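Membrane-bound lytic murein transglycosylase (Agrobacterium tumefaciens, PDB 2PNW) probably cleaves the glycan strands of bacterial cell-wall peptidoglycan, as a lytic transglycosylase of the MltA family. Local coordinates at residues Ile120-Pro125 with Arg170-Ala175; Tyr102-Glu107 with His187-Ala192. All coordinates share one frame; numbering follows the deposited sequence.

Contact 1 of 2, residues Ile120-Pro125 with Arg170-Ala175; sequences IYRRPP and RGLEIA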
ATOM      1  N   ILE A 120      -3.312  11.311 -16.670  1.00 17.12           N
ATOM      2  CA  ILE A 120      -3.624  10.678 -15.401  1.00 17.49           C
ATOM      3  C   ILE A 120      -5.133  10.832 -15.258  1.00 17.36           C
ATOM      4  O   ILE A 120      -5.641  11.942 -15.369  1.00 16.37           O
ATOM      5  CB  ILE A 120      -2.918  11.407 -14.242  1.00 17.15           C
ATOM      6  CG1 ILE A 120      -1.398  11.413 -14.487  1.00 17.98           C
ATOM      7  CG2 ILE A 120      -3.245  10.711 -12.928  1.00 18.74           C
ATOM      8  CD1 ILE A 120      -0.594  12.281 -13.479  1.00 19.06           C
ATOM      9  N   TYR A 121      -5.858   9.722 -15.065  1.00 17.12           N
ATOM     10  CA  TYR A 121      -7.319   9.748 -15.163  1.00 16.54           C
ATOM     11  C   TYR A 121      -8.032   9.613 -13.823  1.00 16.95           C
ATOM     12  O   TYR A 121      -7.605   8.824 -12.970  1.00 17.00           O
ATOM     13  CB  TYR A 121      -7.791   8.583 -16.031  1.00 17.33           C
ATOM     14  CG  TYR A 121      -7.525   8.744 -17.517  1.00 16.48           C
ATOM     15  CD1 TYR A 121      -8.169   9.742 -18.267  1.00 16.85           C
ATOM     16  CD2 TYR A 121      -6.634   7.879 -18.176  1.00 18.61           C
ATOM     17  CE1 TYR A 121      -7.932   9.873 -19.662  1.00 16.84           C
ATOM     18  CE2 TYR A 121      -6.383   8.001 -19.566  1.00 17.34           C
ATOM     19  CZ  TYR A 121      -7.042   8.983 -20.295  1.00 17.63           C
ATOM     20  OH  TYR A 121      -6.796   9.082 -21.659  1.00 18.54           O
ATOM     21  N   ARG A 122      -9.138  10.350 -13.670  1.00 16.95           N
ATOM     22  CA  ARG A 122     -10.090  10.112 -12.575  1.00 17.36           C
ATOM     23  C   ARG A 122     -10.934   8.907 -12.947  1.00 16.52           C
ATOM     24  O   ARG A 122     -10.902   8.447 -14.095  1.00 16.27           O
ATOM     25  CB  ARG A 122     -11.107  11.268 -12.440  1.00 18.38           C
ATOM     26  CG  ARG A 122     -10.591  12.627 -12.110  1.00 20.30           C
ATOM     27  CD  ARG A 122     -11.824  13.562 -11.905  1.00 17.96           C
ATOM     28  NE  ARG A 122     -12.367  14.131 -13.136  1.00 17.56           N
ATOM     29  CZ  ARG A 122     -13.528  13.795 -13.692  1.00 18.68           C
ATOM     30  NH1 ARG A 122     -14.317  12.884 -13.117  1.00 19.99           N
ATOM     31  NH2 ARG A 122     -13.935  14.402 -14.804  1.00 21.91           N
ATOM     32  N   ARG A 123     -11.749   8.434 -11.994  1.00 15.68           N
ATOM     33  CA  ARG A 123     -12.598   7.280 -12.260  1.00 15.54           C
ATOM     34  C   ARG A 123     -13.713   7.623 -13.262  1.00 15.90           C
ATOM     35  O   ARG A 123     -14.507   8.548 -13.024  1.00 15.85           O
ATOM     36  CB  ARG A 123     -13.215   6.799 -10.946  1.00 15.98           C
ATOM     37  CG  ARG A 123     -14.032   5.523 -11.091  1.00 14.30           C
ATOM     38  CD  ARG A 123     -14.689   5.230  -9.742  1.00 16.79           C
ATOM     39  NE  ARG A 123     -15.471   3.996  -9.812  1.00 17.40           N
ATOM     40  CZ  ARG A 123     -15.792   3.264  -8.748  1.00 18.24           C
ATOM     41  NH1 ARG A 123     -15.402   3.640  -7.524  1.00 17.48           N
ATOM     42  NH2 ARG A 123     -16.517   2.151  -8.927  1.00 16.68           N
ATOM     43  N   PRO A 124     -13.791   6.876 -14.383  1.00 16.36           N
ATOM     44  CA  PRO A 124     -14.881   7.063 -15.363  1.00 16.46           C
ATOM     45  C   PRO A 124     -16.216   6.689 -14.720  1.00 16.38           C
ATOM     46  O   PRO A 124     -16.261   5.738 -13.947  1.00 16.64           O
ATOM     47  CB  PRO A 124     -14.549   6.036 -16.456  1.00 15.66           C
ATOM     48  CG  PRO A 124     -13.057   5.767 -16.293  1.00 17.55           C
ATOM     49  CD  PRO A 124     -12.842   5.827 -14.815  1.00 16.23           C
ATOM     50  N   PRO A 125     -17.309   7.394 -15.078  1.00 16.83           N
ATOM     51  CA  PRO A 125     -18.602   7.123 -14.426  1.00 17.38           C
ATOM     52  C   PRO A 125     -19.166   5.727 -14.777  1.00 17.84           C
ATOM     53  O   PRO A 125     -20.060   5.229 -14.085  1.00 17.92           O
ATOM     54  CB  PRO A 125     -19.515   8.236 -14.981  1.00 17.21           C
ATOM     55  CG  PRO A 125     -18.887   8.581 -16.334  1.00 16.72           C
ATOM     56  CD  PRO A 125     -17.407   8.445 -16.118  1.00 17.00           C
ATOM     57  N   ARG A 170     -12.908  13.213 -22.939  1.00 22.55           N
ATOM     58  CA  ARG A 170     -14.051  13.110 -22.031  1.00 22.65           C
ATOM     59  C   ARG A 170     -13.898  13.960 -20.777  1.00 22.27           C
ATOM     60  O   ARG A 170     -14.744  13.919 -19.882  1.00 22.09           O
ATOM     61  CB  ARG A 170     -14.277  11.636 -21.679  1.00 22.52           C
ATOM     62  CG  ARG A 170     -14.695  10.801 -22.914  1.00 23.69           C
ATOM     63  CD  ARG A 170     -15.038   9.371 -22.556  1.00 23.54           C
ATOM     64  NE  ARG A 170     -16.028   9.323 -21.479  1.00 23.26           N
ATOM     65  CZ  ARG A 170     -16.194   8.265 -20.688  1.00 24.74           C
ATOM     66  NH1 ARG A 170     -15.440   7.171 -20.876  1.00 20.21           N
ATOM     67  NH2 ARG A 170     -17.112   8.298 -19.718  1.00 22.47           N
ATOM     68  N   GLY A 171     -12.805  14.717 -20.709  1.00 21.58           N
ATOM     69  CA  GLY A 171     -12.542  15.567 -19.554  1.00 20.39           C
ATOM     70  C   GLY A 171     -12.199  14.804 -18.291  1.00 20.05           C
ATOM     71  O   GLY A 171     -12.344  15.331 -17.189  1.00 18.99           O
ATOM     72  N   LEU A 172     -11.690  13.575 -18.449  1.00 18.74           N
ATOM     73  CA  LEU A 172     -11.344  12.733 -17.304  1.00 17.40           C
ATOM     74  C   LEU A 172      -9.933  12.899 -16.752  1.00 17.80           C
ATOM     75  O   LEU A 172      -9.585  12.274 -15.749  1.00 16.95           O
ATOM     76  CB  LEU A 172     -11.592  11.254 -17.654  1.00 17.41           C
ATOM     77  CG  LEU A 172     -13.061  10.852 -17.848  1.00 17.86           C
ATOM     78  CD1 LEU A 172     -13.145   9.445 -18.478  1.00 18.33           C
ATOM     79  CD2 LEU A 172     -13.785  10.904 -16.477  1.00 20.29           C
ATOM     80  N   GLU A 173      -9.117  13.752 -17.375  1.00 17.23           N
ATOM     81  CA  GLU A 173      -7.721  13.882 -16.978  1.00 17.20           C
ATOM     82  C   GLU A 173      -7.600  14.804 -15.766  1.00 17.75           C
ATOM     83  O   GLU A 173      -8.247  15.868 -15.726  1.00 17.91           O
ATOM     84  CB  GLU A 173      -6.867  14.441 -18.148  1.00 17.60           C
ATOM     85  CG  GLU A 173      -6.972  13.621 -19.468  1.00 18.61           C
ATOM     86  CD  GLU A 173      -8.135  13.993 -20.374  1.00 21.56           C
ATOM     87  OE1 GLU A 173      -8.900  14.960 -20.063  1.00 19.92           O
ATOM     88  OE2 GLU A 173      -8.312  13.285 -21.405  1.00 21.15           O
ATOM     89  N   ILE A 174      -6.796  14.380 -14.799  1.00 16.37           N
ATOM     90  CA  ILE A 174      -6.363  15.207 -13.659  1.00 17.75           C
ATOM     91  C   ILE A 174      -5.189  16.100 -14.091  1.00 18.26           C
ATOM     92  O   ILE A 174      -5.136  17.278 -13.742  1.00 18.43           O
ATOM     93  CB  ILE A 174      -5.937  14.297 -12.481  1.00 17.57           C
ATOM     94  CG1 ILE A 174      -7.138  13.463 -11.985  1.00 19.40           C
ATOM     95  CG2 ILE A 174      -5.300  15.110 -11.299  1.00 18.32           C
ATOM     96  CD1 ILE A 174      -6.768  12.313 -11.053  1.00 17.66           C
ATOM     97  N   ALA A 175      -4.265  15.524 -14.862  1.00 17.73           N
ATOM     98  CA  ALA A 175      -3.056  16.191 -15.363  1.00 17.46           C
ATOM     99  C   ALA A 175      -2.385  15.266 -16.383  1.00 17.49           C
ATOM    100  O   ALA A 175      -2.857  14.145 -16.593  1.00 17.12           O
ATOM    101  CB  ALA A 175      -2.070  16.519 -14.207  1.00 16.41           C
TER
HETATM  102  O   HOH W   1      -6.837  11.511 -22.629  1.00 20.02           O
HETATM  103  O   HOH W   2     -10.698  16.172 -14.316  1.00 27.88           O
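Tyr-121 and Glu-173 form an antiparallel non-hydrogen-bonded pair where two strands of the MltA-specific domain meet. On one flank Ile-174 N donates to Ile-120 O (2.8 Å); on the other Arg-122 N donates to Leu-172 O (2.9 Å). The Tyr-121 and Glu-173 side chains run abreast in the same direction, the ring plane turned 42° from the carboxylate. A water joins their ends, donating a hydrogen bond to Glu-173 OE2 and bonding Tyr-121 OH. The Leu-172 and Tyr-121 side chains cross at about a right angle, Leu-172 CB 3.8 Å from Tyr-121 CD1. Leu-172 puts its two methyls to different uses: CD2 lies over a face of the Arg-122 guanidinium, CD1 over the centre of the Arg-170 guanidinium, which Glu-126 pairs by a salt bridge. Arg-122 bends at chi3 (-84°) to turn NE toward the 170-172 loop. From there NH2 reaches Gly-171 O at 3.0 Å in a weak bond, and Arg-122 NE donates a hydrogen bond to a second water, which donates to Glu-173 O. Arg-122 CG packs on Ile-174 CG1 (3.6 Å). Here an antiparallel strand pair gives way to loops, its end covered by Arg-122 and Leu-172.

Contact 2 of 2, residues Tyr102-Glu107 with His187-Ala192; sequences YEPELE and HVQGAA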
ATOM      1  N   TYR A 102       6.449   3.869  -1.501  1.00 18.50           N
ATOM      2  CA  TYR A 102       6.634   5.289  -1.174  1.00 18.27           C
ATOM      3  C   TYR A 102       5.635   6.069  -1.990  1.00 17.90           C
ATOM      4  O   TYR A 102       4.932   5.471  -2.805  1.00 18.24           O
ATOM      5  CB  TYR A 102       8.081   5.747  -1.453  1.00 18.93           C
ATOM      6  CG  TYR A 102       8.449   5.887  -2.915  1.00 19.23           C
ATOM      7  CD1 TYR A 102       8.739   7.145  -3.464  1.00 19.13           C
ATOM      8  CD2 TYR A 102       8.503   4.764  -3.753  1.00 17.03           C
ATOM      9  CE1 TYR A 102       9.088   7.276  -4.830  1.00 19.60           C
ATOM     10  CE2 TYR A 102       8.831   4.892  -5.105  1.00 19.75           C
ATOM     11  CZ  TYR A 102       9.129   6.128  -5.624  1.00 20.15           C
ATOM     12  OH  TYR A 102       9.468   6.236  -6.959  1.00 21.33           O
ATOM     13  N   GLU A 103       5.511   7.368  -1.716  1.00 16.38           N
ATOM     14  CA  GLU A 103       4.659   8.262  -2.501  1.00 16.83           C
ATOM     15  C   GLU A 103       5.590   9.036  -3.434  1.00 16.51           C
ATOM     16  O   GLU A 103       6.324   9.921  -2.941  1.00 16.51           O
ATOM     17  CB  GLU A 103       3.974   9.277  -1.580  1.00 16.35           C
ATOM     18  CG  GLU A 103       2.905  10.136  -2.269  1.00 18.37           C
ATOM     19  CD  GLU A 103       2.310  11.240  -1.350  1.00 19.77           C
ATOM     20  OE1 GLU A 103       2.974  11.680  -0.374  1.00 22.83           O
ATOM     21  OE2 GLU A 103       1.195  11.719  -1.660  1.00 21.07           O
ATOM     22  N   PRO A 104       5.587   8.724  -4.755  1.00 16.04           N
ATOM     23  CA  PRO A 104       6.474   9.501  -5.609  1.00 16.27           C
ATOM     24  C   PRO A 104       6.013  10.924  -5.860  1.00 17.32           C
ATOM     25  O   PRO A 104       4.812  11.243  -5.807  1.00 17.05           O
ATOM     26  CB  PRO A 104       6.476   8.722  -6.954  1.00 16.09           C
ATOM     27  CG  PRO A 104       5.851   7.362  -6.645  1.00 16.83           C
ATOM     28  CD  PRO A 104       4.890   7.667  -5.515  1.00 15.92           C
ATOM     29  N   GLU A 105       6.976  11.781  -6.153  1.00 17.11           N
ATOM     30  CA  GLU A 105       6.682  13.068  -6.708  1.00 19.12           C
ATOM     31  C   GLU A 105       6.717  12.902  -8.236  1.00 19.43           C
ATOM     32  O   GLU A 105       7.687  12.356  -8.779  1.00 20.42           O
ATOM     33  CB  GLU A 105       7.739  14.055  -6.208  1.00 20.26           C
ATOM     34  CG  GLU A 105       7.466  15.455  -6.579  1.00 26.85           C
ATOM     35  CD  GLU A 105       8.418  16.414  -5.874  1.00 34.26           C
ATOM     36  OE1 GLU A 105       8.239  16.647  -4.659  1.00 37.36           O
ATOM     37  OE2 GLU A 105       9.330  16.926  -6.551  1.00 36.54           O
ATOM     38  N   LEU A 106       5.671  13.350  -8.920  1.00 18.74           N
ATOM     39  CA  LEU A 106       5.579  13.219 -10.364  1.00 18.82           C
ATOM     40  C   LEU A 106       5.368  14.574 -11.016  1.00 19.44           C
ATOM     41  O   LEU A 106       4.390  15.264 -10.712  1.00 18.95           O
ATOM     42  CB  LEU A 106       4.420  12.285 -10.727  1.00 19.03           C
ATOM     43  CG  LEU A 106       4.196  11.932 -12.206  1.00 19.05           C
ATOM     44  CD1 LEU A 106       5.357  11.098 -12.771  1.00 20.49           C
ATOM     45  CD2 LEU A 106       2.878  11.200 -12.411  1.00 18.71           C
ATOM     46  N   GLU A 107       6.283  14.962 -11.915  1.00 19.16           N
ATOM     47  CA  GLU A 107       6.110  16.169 -12.713  1.00 20.53           C
ATOM     48  C   GLU A 107       4.958  16.024 -13.687  1.00 18.83           C
ATOM     49  O   GLU A 107       4.875  15.023 -14.433  1.00 17.49           O
ATOM     50  CB  GLU A 107       7.397  16.496 -13.505  1.00 19.48           C
ATOM     51  CG  GLU A 107       8.556  16.901 -12.590  1.00 23.93           C
ATOM     52  CD  GLU A 107       9.844  17.201 -13.365  1.00 27.36           C
ATOM     53  OE1 GLU A 107       9.857  17.121 -14.627  1.00 34.28           O
ATOM     54  OE2 GLU A 107      10.852  17.509 -12.691  1.00 36.55           O
ATOM     55  N   HIS A 187       1.184   4.256 -10.500  1.00 14.83           N
ATOM     56  CA  HIS A 187       0.121   3.235 -10.431  1.00 15.08           C
ATOM     57  C   HIS A 187       0.485   2.139  -9.439  1.00 15.94           C
ATOM     58  O   HIS A 187      -0.365   1.708  -8.667  1.00 16.19           O
ATOM     59  CB  HIS A 187      -0.134   2.596 -11.809  1.00 14.96           C
ATOM     60  CG  HIS A 187      -0.905   3.472 -12.763  1.00 13.92           C
ATOM     61  ND1 HIS A 187      -2.013   3.017 -13.447  1.00 15.01           N
ATOM     62  CD2 HIS A 187      -0.749   4.774 -13.123  1.00 12.41           C
ATOM     63  CE1 HIS A 187      -2.495   3.991 -14.203  1.00 13.96           C
ATOM     64  NE2 HIS A 187      -1.742   5.064 -14.031  1.00 13.90           N
ATOM     65  N   VAL A 188       1.744   1.684  -9.459  1.00 15.59           N
ATOM     66  CA  VAL A 188       2.179   0.606  -8.567  1.00 15.70           C
ATOM     67  C   VAL A 188       2.140   1.041  -7.101  1.00 16.20           C
ATOM     68  O   VAL A 188       1.668   0.278  -6.227  1.00 16.60           O
ATOM     69  CB  VAL A 188       3.606   0.105  -8.949  1.00 16.00           C
ATOM     70  CG1 VAL A 188       4.093  -0.988  -7.999  1.00 17.98           C
ATOM     71  CG2 VAL A 188       3.600  -0.428 -10.386  1.00 16.30           C
ATOM     72  N   GLN A 189       2.627   2.252  -6.816  1.00 16.36           N
ATOM     73  CA  GLN A 189       2.629   2.741  -5.419  1.00 16.88           C
ATOM     74  C   GLN A 189       1.193   3.036  -4.934  1.00 17.38           C
ATOM     75  O   GLN A 189       0.877   2.831  -3.741  1.00 18.41           O
ATOM     76  CB  GLN A 189       3.483   4.006  -5.253  1.00 16.64           C
ATOM     77  CG  GLN A 189       4.960   3.920  -5.711  1.00 16.46           C
ATOM     78  CD  GLN A 189       5.617   2.601  -5.415  1.00 19.59           C
ATOM     79  OE1 GLN A 189       5.895   2.275  -4.268  1.00 20.58           O
ATOM     80  NE2 GLN A 189       5.886   1.826  -6.465  1.00 22.28           N
ATOM     81  N   GLY A 190       0.365   3.573  -5.833  1.00 16.13           N
ATOM     82  CA  GLY A 190      -1.051   3.868  -5.517  1.00 16.50           C
ATOM     83  C   GLY A 190      -1.300   5.309  -5.075  1.00 16.76           C
ATOM     84  O   GLY A 190      -2.413   5.634  -4.712  1.00 16.72           O
ATOM     85  N   ALA A 191      -0.276   6.171  -5.122  1.00 15.54           N
ATOM     86  CA  ALA A 191      -0.442   7.582  -4.752  1.00 16.34           C
ATOM     87  C   ALA A 191       0.712   8.387  -5.313  1.00 16.64           C
ATOM     88  O   ALA A 191       1.759   7.815  -5.657  1.00 16.63           O
ATOM     89  CB  ALA A 191      -0.474   7.721  -3.231  1.00 15.96           C
ATOM     90  N   ALA A 192       0.549   9.709  -5.381  1.00 16.39           N
ATOM     91  CA  ALA A 192       1.670  10.550  -5.797  1.00 16.60           C
ATOM     92  C   ALA A 192       1.433  11.968  -5.366  1.00 16.48           C
ATOM     93  O   ALA A 192       0.283  12.371  -5.164  1.00 15.47           O
ATOM     94  CB  ALA A 192       1.806  10.518  -7.322  1.00 15.71           C
TER
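Gln-189, at the end of helix 180-189, meets the strand through both its polar tip and its aliphatic stem. OE1 accepts a bond from Tyr-102 N (3.2 Å, 152°), the donor tilted slightly from the carbonyl plane, while CB presses on Tyr-102 O at 3.2 Å. The bend at chi2 (-38°) swings CD toward Tyr-102 N and the ring, and the amide plane is turned 38° from that ring, OE1 being 3.6 Å from Tyr-102 CD2. Pro-104 fills the next place along: its CG touches Gln-189 CG at 3.7 Å, and its CD sits 3.1 Å from Ala-191 O, a buried carbonyl with no hydrogen-bond partner in the model. Beyond it, Ala-192 CA makes a CH...O contact of 3.2 Å with Pro-104 O, and Glu-103 CG lies 3.8 Å from Ala-192 CA.

Further out, Arg-203 and Ser-341 hold the carboxylate of Glu-103, and Gln-189 NE2 bonds weakly back to Phe-185 O in its own helix. Backbone bonds of Pro-104 and Leu-106 to Arg-193 carry the pairing onward. Gly-190, at positive phi, lets the chain leave the helix and turn straight into strand 191-195. This is a helix-to-strand turn feeding a strand into parallel pairing with its neighbour, 96-109.

In the fold
Contact 2 is buried, its centre about 11 Å from the centre of the chain; contact 1 lies twice as far out and is only partly buried, ending in exposed arginines. Backbone strand bonds, two waters and two guanidinium groups hold contact 1; contact 2 has a single cross-segment hydrogen bond among apolar and carbonyl contacts. The two join through strand 96-109, which pairs with 173-177 and 191-195, and Ile-120 CD1 meets Leu-106 CD2 at 3.8 Å. Glu-103 takes contact 2 to the 3D domain, by backbone bonds to Gly-340 and Gly-342 and by its side chain to Ser-341. Both reach strands 201-209 and 259-263, contact 1 by apolar packing, contact 2 by the Arg-203 salt bridge and His-187 edge-to-face with Phe-261.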